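Local coordinates for 5-formyltetrahydrofolate cyclo-ligase family protein (Bacillus anthracis, PDB 2JCB) that probably catalyses the ATP- and magnesium-dependent cyclisation of 5-formyltetrahydrofolate to 5,10-methenyltetrahydrofolate in folate metabolism, at residues A[129-134]-A[163-168]. Numbering follows the deposited sequence.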
loop_
_atom_site.group_PDB
_atom_site.type_symbol
_atom_site.label_atom_id
_atom_site.label_comp_id
_atom_site.label_asym_id
_atom_site.label_seq_id
_atom_site.Cartn_x
_atom_site.Cartn_y
_atom_site.Cartn_z
ATOM N N LEU A 129 -12.294 -1.132 -0.844
ATOM C CA LEU A 129 -11.021 -1.466 -1.440
ATOM C C LEU A 129 -9.892 -0.932 -0.578
ATOM O O LEU A 129 -9.916 0.241 -0.182
ATOM C CB LEU A 129 -10.981 -0.796 -2.818
ATOM C CG LEU A 129 -9.670 -0.934 -3.615
ATOM C CD1 LEU A 129 -9.427 -2.442 -3.968
ATOM C CD2 LEU A 129 -9.683 0.001 -4.862
ATOM N N GLN A 130 -8.912 -1.782 -0.316
ATOM C CA GLN A 130 -7.665 -1.360 0.336
ATOM C C GLN A 130 -6.541 -1.424 -0.661
ATOM O O GLN A 130 -6.291 -2.492 -1.203
ATOM C CB GLN A 130 -7.352 -2.269 1.510
ATOM C CG GLN A 130 -8.267 -1.914 2.723
ATOM C CD GLN A 130 -7.737 -0.655 3.516
ATOM O OE1 GLN A 130 -6.875 0.056 3.058
ATOM N NE2 GLN A 130 -8.296 -0.434 4.715
ATOM N N ILE A 131 -5.908 -0.271 -0.866
ATOM C CA ILE A 131 -4.743 -0.166 -1.738
ATOM C C ILE A 131 -3.562 -0.404 -0.765
ATOM O O ILE A 131 -3.245 0.504 0.046
ATOM C CB ILE A 131 -4.750 1.170 -2.476
ATOM C CG1 ILE A 131 -5.989 1.163 -3.436
ATOM C CG2 ILE A 131 -3.446 1.325 -3.219
ATOM C CD1 ILE A 131 -6.234 2.484 -4.170
ATOM N N VAL A 132 -2.849 -1.534 -0.877
ATOM C CA VAL A 132 -1.956 -1.970 0.188
ATOM C C VAL A 132 -0.542 -1.591 -0.228
ATOM O O VAL A 132 -0.172 -1.883 -1.325
ATOM C CB VAL A 132 -2.125 -3.491 0.411
ATOM C CG1 VAL A 132 -0.979 -4.065 1.328
ATOM C CG2 VAL A 132 -3.563 -3.807 0.930
ATOM N N PRO A 133 0.204 -0.834 0.604
ATOM C CA PRO A 133 1.617 -0.510 0.259
ATOM C C PRO A 133 2.587 -1.655 0.464
ATOM O O PRO A 133 2.243 -2.660 1.047
ATOM C CB PRO A 133 1.954 0.613 1.264
ATOM C CG PRO A 133 1.197 0.142 2.507
ATOM C CD PRO A 133 -0.171 -0.299 1.923
ATOM N N GLY A 134 3.823 -1.514 0.021
ATOM C CA GLY A 134 4.690 -2.658 0.142
ATOM C C GLY A 134 5.948 -2.422 -0.594
ATOM O O GLY A 134 6.016 -1.433 -1.341
ATOM N N LEU A 163 -5.604 -4.488 -3.390
ATOM C CA LEU A 163 -4.680 -4.435 -4.509
ATOM C C LEU A 163 -3.493 -3.642 -4.090
ATOM O O LEU A 163 -3.575 -2.822 -3.213
ATOM C CB LEU A 163 -5.309 -3.869 -5.809
ATOM C CG LEU A 163 -5.679 -2.422 -5.960
ATOM C CD1 LEU A 163 -4.385 -1.506 -6.297
ATOM C CD2 LEU A 163 -6.773 -2.297 -7.048
ATOM N N SER A 164 -2.378 -3.908 -4.759
ATOM C CA SER A 164 -1.140 -3.160 -4.549
ATOM C C SER A 164 -0.698 -2.570 -5.850
ATOM O O SER A 164 -0.993 -3.111 -6.923
ATOM C CB SER A 164 -0.050 -4.027 -3.953
ATOM O OG SER A 164 -0.357 -4.464 -2.633
ATOM N N LEU A 165 -0.071 -1.395 -5.747
ATOM C CA LEU A 165 0.558 -0.692 -6.865
ATOM C C LEU A 165 2.070 -0.884 -6.757
ATOM O O LEU A 165 2.618 -0.691 -5.672
ATOM C CB LEU A 165 0.178 0.795 -6.793
ATOM C CG LEU A 165 -1.317 1.077 -6.646
ATOM C CD1 LEU A 165 -1.701 2.585 -6.431
ATOM C CD2 LEU A 165 -2.055 0.532 -7.879
ATOM N N ALA A 166 2.767 -1.235 -7.855
ATOM C CA ALA A 166 4.167 -1.535 -7.803
ATOM C C ALA A 166 4.854 -1.241 -9.112
ATOM O O ALA A 166 4.284 -1.463 -10.163
ATOM C CB ALA A 166 4.378 -2.970 -7.403
ATOM N N TYR A 167 6.089 -0.753 -9.045
ATOM C CA TYR A 167 6.912 -0.712 -10.231
ATOM C C TYR A 167 7.280 -2.182 -10.517
ATOM O O TYR A 167 7.381 -3.031 -9.602
ATOM C CB TYR A 167 8.206 0.046 -9.945
ATOM C CG TYR A 167 7.981 1.419 -9.407
ATOM C CD1 TYR A 167 7.494 2.426 -10.246
ATOM C CD2 TYR A 167 8.347 1.767 -8.085
ATOM C CE1 TYR A 167 7.313 3.703 -9.777
ATOM C CE2 TYR A 167 8.183 3.086 -7.608
ATOM C CZ TYR A 167 7.658 4.042 -8.475
ATOM O OH TYR A 167 7.421 5.382 -8.125
ATOM N N SER A 168 7.447 -2.490 -11.795
ATOM C CA SER A 168 7.749 -3.862 -12.170
ATOM C C SER A 168 9.017 -4.440 -11.511
ATOM O O SER A 168 9.076 -5.643 -11.262
ATOM C CB SER A 168 7.729 -4.041 -13.698
ATOM O OG SER A 168 8.806 -3.390 -14.276
HETATM O O HOH W 1 0.769 -0.355 -3.217
HETATM O O HOH W 2 4.144 -1.068 -3.659
#
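S164 and V132 meet across two diverging parallel strands because the serine torsion sets OG anti to its own carbonyl carbon (chi1 -66°), from where it donates to V132 O at 2.9 Å. With a C=O...OG angle of 128°, OG approaches the oxygen from above the carbonyl plane, 37° out of it; V132 CB also packs on OG. V132 O is also within hydrogen-bonding distance of water 1 (2.6 Å), which accepts from L165 N. This water thus takes the place of a direct backbone bond where V132 O and L165 N stand 4.4 Å apart. Further on, water 2 lies between L165 O (2.6 Å) and G134 O, within hydrogen-bonding distance of both.

Before the splay, pairing is regular: L163 N donates to Q130 O (3.0 Å) and V132 N to L163 O (2.8 Å), so L163 bonds to both neighbours of I131, its parallel bridge partner. I131 CA adds a CH...O contact to L163 O. Apolar branches meet on the face carrying I131 and L163: I131 CG2 reaches L165 CD1 at 3.9 Å, the two side chains crossing at a slant, while I131 CG1 lies 4.2 Å from L163 CD1.

All seven touching residues are buried, in the parallel centre of a mixed, Rossmann-like sheet. Strand 54-56 bonds to 129-131 through G56, and strand 186-189 flanks 161-165 through K186 and I188. L43 of helix 29-44 covers L163, whereas Y151 of helix 150-154, beside the ADP and magnesium site, packs on V132.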